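Local coordinates for HcgC (PDB 5O4J), which probably methylates a carbon of a pyridinol precursor, using S-adenosylmethionine, in the biosynthesis of the [Fe]-hydrogenase cofactor, at residues S124-D135 and R153-K164. Residues are numbered along the deposited sequence; the frame is centred on the assembly and turned at random.
With SAH (S-adenosyl-L-homocysteine), chain E; SO4 (sulfate ion), chain P.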
loop_
_atom_site.group_PDB
_atom_site.type_symbol
_atom_site.label_atom_id
_atom_site.label_comp_id
_atom_site.label_asym_id
_atom_site.label_seq_id
_atom_site.Cartn_x
_atom_site.Cartn_y
_atom_site.Cartn_z
ATOM N N SER A 124 -26.513 29.557 15.777
ATOM C CA SER A 124 -27.670 29.699 16.654
ATOM C C SER A 124 -28.441 30.989 16.405
ATOM O O SER A 124 -29.565 31.127 16.906
ATOM C CB SER A 124 -27.228 29.641 18.116
ATOM O OG SER A 124 -26.656 30.874 18.518
ATOM N N LYS A 125 -27.873 31.938 15.665
ATOM C CA LYS A 125 -28.566 33.186 15.385
ATOM C C LYS A 125 -29.607 33.047 14.283
ATOM O O LYS A 125 -30.356 33.999 14.038
ATOM C CB LYS A 125 -27.551 34.270 15.018
ATOM C CG LYS A 125 -26.462 34.448 16.068
ATOM C CD LYS A 125 -26.313 35.895 16.498
ATOM C CE LYS A 125 -25.338 36.037 17.664
ATOM N NZ LYS A 125 -25.895 35.505 18.944
ATOM N N PHE A 126 -29.684 31.888 13.636
ATOM C CA PHE A 126 -30.639 31.640 12.569
ATOM C C PHE A 126 -31.742 30.707 13.052
ATOM O O PHE A 126 -31.603 29.999 14.055
ATOM C CB PHE A 126 -29.929 31.048 11.344
ATOM C CG PHE A 126 -28.782 31.884 10.871
ATOM C CD1 PHE A 126 -29.012 33.074 10.196
ATOM C CD2 PHE A 126 -27.475 31.504 11.125
ATOM C CE1 PHE A 126 -27.960 33.859 9.768
ATOM C CE2 PHE A 126 -26.417 32.287 10.704
ATOM C CZ PHE A 126 -26.660 33.467 10.024
ATOM N N ASN A 127 -32.846 30.710 12.309
ATOM C CA ASN A 127 -33.995 29.851 12.591
ATOM C C ASN A 127 -34.538 29.362 11.258
ATOM O O ASN A 127 -35.641 29.730 10.835
ATOM C CB ASN A 127 -35.064 30.606 13.387
ATOM C CG ASN A 127 -36.244 29.726 13.768
ATOM O OD1 ASN A 127 -36.101 28.518 13.960
ATOM N ND2 ASN A 127 -37.424 30.330 13.862
ATOM N N PRO A 128 -33.778 28.526 10.561
ATOM C CA PRO A 128 -34.181 28.085 9.227
ATOM C C PRO A 128 -35.126 26.891 9.290
ATOM O O PRO A 128 -35.301 26.247 10.325
ATOM C CB PRO A 128 -32.846 27.690 8.580
ATOM C CG PRO A 128 -32.040 27.171 9.725
ATOM C CD PRO A 128 -32.472 27.962 10.952
ATOM N N LYS A 129 -35.749 26.621 8.148
ATOM C CA LYS A 129 -36.477 25.372 7.979
ATOM C C LYS A 129 -35.519 24.193 7.959
ATOM O O LYS A 129 -35.790 23.152 8.565
ATOM C CB LYS A 129 -37.279 25.429 6.681
ATOM C CG LYS A 129 -38.410 26.435 6.711
ATOM C CD LYS A 129 -39.073 26.547 5.354
ATOM C CE LYS A 129 -40.168 27.599 5.361
ATOM N NZ LYS A 129 -40.585 27.964 3.981
ATOM N N VAL A 130 -34.380 24.354 7.292
ATOM C CA VAL A 130 -33.417 23.280 7.082
ATOM C C VAL A 130 -32.023 23.800 7.405
ATOM O O VAL A 130 -31.656 24.907 6.997
ATOM C CB VAL A 130 -33.478 22.745 5.640
ATOM C CG1 VAL A 130 -32.381 21.718 5.378
ATOM C CG2 VAL A 130 -34.854 22.142 5.380
ATOM N N LEU A 131 -31.270 23.011 8.164
ATOM C CA LEU A 131 -29.862 23.255 8.439
ATOM C C LEU A 131 -29.071 22.046 7.966
ATOM O O LEU A 131 -29.398 20.915 8.331
ATOM C CB LEU A 131 -29.626 23.483 9.933
ATOM C CG LEU A 131 -28.160 23.513 10.379
ATOM C CD1 LEU A 131 -27.469 24.731 9.806
ATOM C CD2 LEU A 131 -28.060 23.493 11.896
ATOM N N ILE A 132 -28.040 22.282 7.154
ATOM C CA ILE A 132 -27.090 21.249 6.752
ATOM C C ILE A 132 -25.705 21.697 7.183
ATOM O O ILE A 132 -25.301 22.821 6.878
ATOM C CB ILE A 132 -27.107 21.006 5.234
ATOM C CG1 ILE A 132 -28.494 20.545 4.790
ATOM C CG2 ILE A 132 -26.039 19.986 4.842
ATOM C CD1 ILE A 132 -28.679 20.527 3.298
ATOM N N VAL A 133 -24.984 20.822 7.881
ATOM C CA VAL A 133 -23.602 21.061 8.285
ATOM C C VAL A 133 -22.737 19.997 7.628
ATOM O O VAL A 133 -23.036 18.802 7.727
ATOM C CB VAL A 133 -23.432 21.024 9.816
ATOM C CG1 VAL A 133 -21.954 21.188 10.225
ATOM C CG2 VAL A 133 -24.280 22.092 10.473
ATOM N N GLU A 134 -21.678 20.421 6.940
ATOM C CA GLU A 134 -20.768 19.456 6.359
ATOM C C GLU A 134 -19.848 18.915 7.442
ATOM O O GLU A 134 -19.221 19.684 8.176
ATOM C CB GLU A 134 -19.948 20.066 5.220
ATOM C CG GLU A 134 -19.059 19.024 4.551
ATOM C CD GLU A 134 -18.396 19.512 3.288
ATOM O OE1 GLU A 134 -18.353 20.739 3.069
ATOM O OE2 GLU A 134 -17.922 18.651 2.521
ATOM N N ASP A 135 -19.810 17.589 7.569
ATOM C CA ASP A 135 -18.899 16.916 8.492
ATOM C C ASP A 135 -17.532 16.793 7.820
ATOM O O ASP A 135 -17.399 16.072 6.819
ATOM C CB ASP A 135 -19.470 15.547 8.866
ATOM C CG ASP A 135 -18.568 14.748 9.790
ATOM O OD1 ASP A 135 -17.518 15.257 10.233
ATOM O OD2 ASP A 135 -18.932 13.581 10.075
ATOM N N ARG A 153 -22.677 22.207 16.050
ATOM C CA ARG A 153 -23.216 23.166 15.099
ATOM C C ARG A 153 -24.647 22.849 14.680
ATOM O O ARG A 153 -25.286 23.685 14.034
ATOM C CB ARG A 153 -22.313 23.212 13.860
ATOM C CG ARG A 153 -20.897 23.653 14.190
ATOM C CD ARG A 153 -20.050 23.805 12.939
ATOM N NE ARG A 153 -18.621 23.732 13.237
ATOM C CZ ARG A 153 -17.658 23.993 12.358
ATOM N NH1 ARG A 153 -17.964 24.360 11.116
ATOM N NH2 ARG A 153 -16.386 23.894 12.725
ATOM N N LEU A 154 -25.149 21.664 15.007
ATOM C CA LEU A 154 -26.498 21.254 14.612
ATOM C C LEU A 154 -27.512 21.691 15.667
ATOM O O LEU A 154 -28.207 20.883 16.280
ATOM C CB LEU A 154 -26.547 19.748 14.404
ATOM C CG LEU A 154 -25.762 19.211 13.221
ATOM C CD1 LEU A 154 -25.422 17.756 13.484
ATOM C CD2 LEU A 154 -26.574 19.382 11.942
ATOM N N CYS A 155 -27.600 23.002 15.860
ATOM C CA CYS A 155 -28.346 23.553 16.985
ATOM C C CYS A 155 -29.590 24.334 16.588
ATOM O O CYS A 155 -30.289 24.836 17.474
ATOM C CB CYS A 155 -27.428 24.445 17.831
ATOM S SG CYS A 155 -26.560 25.714 16.911
ATOM N N VAL A 156 -29.885 24.471 15.296
ATOM C CA VAL A 156 -31.086 25.156 14.832
ATOM C C VAL A 156 -31.642 24.390 13.639
ATOM O O VAL A 156 -31.001 23.489 13.098
ATOM C CB VAL A 156 -30.814 26.628 14.452
ATOM C CG1 VAL A 156 -30.358 27.410 15.681
ATOM C CG2 VAL A 156 -29.787 26.722 13.339
ATOM N N GLY A 157 -32.853 24.761 13.230
ATOM C CA GLY A 157 -33.473 24.145 12.073
ATOM C C GLY A 157 -34.497 23.075 12.403
ATOM O O GLY A 157 -34.269 22.228 13.273
ATOM N N ALA A 158 -35.632 23.097 11.702
ATOM C CA ALA A 158 -36.658 22.078 11.907
ATOM C C ALA A 158 -36.204 20.726 11.369
ATOM O O ALA A 158 -36.547 19.674 11.923
ATOM C CB ALA A 158 -37.958 22.506 11.230
ATOM N N LYS A 159 -35.452 20.745 10.278
ATOM C CA LYS A 159 -34.878 19.561 9.658
ATOM C C LYS A 159 -33.375 19.776 9.607
ATOM O O LYS A 159 -32.923 20.856 9.219
ATOM C CB LYS A 159 -35.458 19.362 8.260
ATOM C CG LYS A 159 -34.996 18.135 7.496
ATOM C CD LYS A 159 -35.357 18.336 6.030
ATOM C CE LYS A 159 -35.440 17.061 5.244
ATOM N NZ LYS A 159 -35.810 17.400 3.841
ATOM N N LYS A 160 -32.610 18.780 10.052
ATOM C CA LYS A 160 -31.161 18.902 10.185
ATOM C C LYS A 160 -30.485 17.767 9.436
ATOM O O LYS A 160 -30.959 16.627 9.472
ATOM C CB LYS A 160 -30.757 18.858 11.657
ATOM C CG LYS A 160 -31.343 19.986 12.480
ATOM C CD LYS A 160 -30.954 19.853 13.939
ATOM C CE LYS A 160 -31.731 20.828 14.796
ATOM N NZ LYS A 160 -31.258 20.806 16.200
ATOM N N GLY A 161 -29.380 18.070 8.764
ATOM C CA GLY A 161 -28.640 17.057 8.034
ATOM C C GLY A 161 -27.149 17.298 8.127
ATOM O O GLY A 161 -26.689 18.431 8.276
ATOM N N VAL A 162 -26.392 16.207 8.030
ATOM C CA VAL A 162 -24.934 16.246 8.060
ATOM C C VAL A 162 -24.430 15.698 6.735
ATOM O O VAL A 162 -24.700 14.541 6.397
ATOM C CB VAL A 162 -24.364 15.443 9.241
ATOM C CG1 VAL A 162 -22.840 15.460 9.215
ATOM C CG2 VAL A 162 -24.870 15.998 10.553
ATOM N N LEU A 163 -23.688 16.521 5.991
ATOM C CA LEU A 163 -23.165 16.120 4.691
ATOM C C LEU A 163 -21.856 15.367 4.884
ATOM O O LEU A 163 -20.883 15.926 5.400
ATOM C CB LEU A 163 -22.959 17.350 3.808
ATOM C CG LEU A 163 -22.263 17.105 2.472
ATOM C CD1 LEU A 163 -23.098 16.236 1.553
ATOM C CD2 LEU A 163 -21.937 18.439 1.831
ATOM N N LYS A 164 -21.835 14.106 4.479
ATOM C CA LYS A 164 -20.671 13.250 4.637
ATOM C C LYS A 164 -20.157 12.834 3.266
ATOM O O LYS A 164 -20.942 12.609 2.339
ATOM C CB LYS A 164 -21.009 12.011 5.473
ATOM C CG LYS A 164 -21.572 12.326 6.867
ATOM C CD LYS A 164 -22.004 11.043 7.582
ATOM C CE LYS A 164 -22.476 11.317 9.012
ATOM N NZ LYS A 164 -21.405 11.853 9.911
HETATM N N SAH E . -15.378 21.479 3.352
HETATM C CA SAH E . -14.949 22.356 2.222
HETATM C CB SAH E . -13.666 23.092 2.605
HETATM C CG SAH E . -13.951 24.266 3.539
HETATM S SD SAH E . -12.489 25.215 3.877
HETATM C C SAH E . -14.692 21.568 0.969
HETATM O O SAH E . -14.299 22.178 -0.056
HETATM O OXT SAH E . -14.868 20.343 1.013
HETATM C "C5'" SAH E . -13.140 26.520 4.878
HETATM C "C4'" SAH E . -13.832 27.612 4.069
HETATM O "O4'" SAH E . -14.716 28.329 4.939
HETATM C "C3'" SAH E . -12.840 28.638 3.555
HETATM O "O3'" SAH E . -13.311 29.255 2.346
HETATM C "C2'" SAH E . -12.787 29.613 4.706
HETATM O "O2'" SAH E . -12.298 30.913 4.359
HETATM C "C1'" SAH E . -14.235 29.663 5.132
HETATM N N9 SAH E . -14.433 29.988 6.553
HETATM C C8 SAH E . -13.689 29.556 7.597
HETATM N N7 SAH E . -14.206 30.040 8.755
HETATM C C5 SAH E . -15.297 30.763 8.437
HETATM C C6 SAH E . -16.312 31.536 9.178
HETATM N N6 SAH E . -16.245 31.627 10.526
HETATM N N1 SAH E . -17.283 32.141 8.466
HETATM C C2 SAH E . -17.364 32.050 7.130
HETATM N N3 SAH E . -16.475 31.370 6.387
HETATM C C4 SAH E . -15.446 30.722 6.986
HETATM S S SO4 P . -22.727 9.404 12.883
HETATM O O1 SO4 P . -23.812 10.035 12.105
HETATM O O2 SO4 P . -23.108 9.390 14.309
HETATM O O3 SO4 P . -22.532 8.018 12.401
HETATM O O4 SO4 P . -21.477 10.178 12.715
HETATM O O HOH W 1 -34.304 26.463 14.888
HETATM O O HOH W 2 -18.790 16.089 3.214
#
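L131 and V133 meet the loop 153-157 where it folds over one face of the sheet. With CG of L131 anti to the backbone N (chi1 170°), its CD2 methyl reaches under the loop, 3.9 Å from CG2 of V156 and close to the carbonyl oxygens of R153 and V156; the latter oxygen is buried here without a polar partner. V133 CG2 lies 3.8 Å from CD2 of L154, the two side chains crossing at a slant. Farther along, V156 CG2 packs on CD of P128, and I123 of helix 120-123 touches both L131 and V156.

Beneath this layer, strands 130-134 and 159-164 run parallel, linked through helix 142-147 as a beta-alpha-beta unit of the Rossmann-like sheet. L131 N donates to K159 O (2.9 Å) and L131 O accepts from G161 N, a pattern that V133 repeats with G161 O and L163 N. Ahead of both strands, a water joins N127 OD1 to G157 N.

At the C-terminal end the contact turns polar. K164 NZ forms a salt bridge with D135 OD2 at 3.0 Å, using the anti lone pair of that oxygen, while OD1 pairs with K137; K164 NZ also donates to a sulfate ion, probably from the crystallisation liquor. E134 projects from the sheet on the same face as L163, its extended chain (chi2 171°) carrying OE1 to a weak hydrogen bond with the amino N of S-adenosyl-L-homocysteine, 3.1 Å away. Its OE2 is paired with K29 and reaches L163 O through a second water. Ligand, lysine and water thus restrain both carboxylate oxygens and fix the carboxylate beside the ligand's amino group.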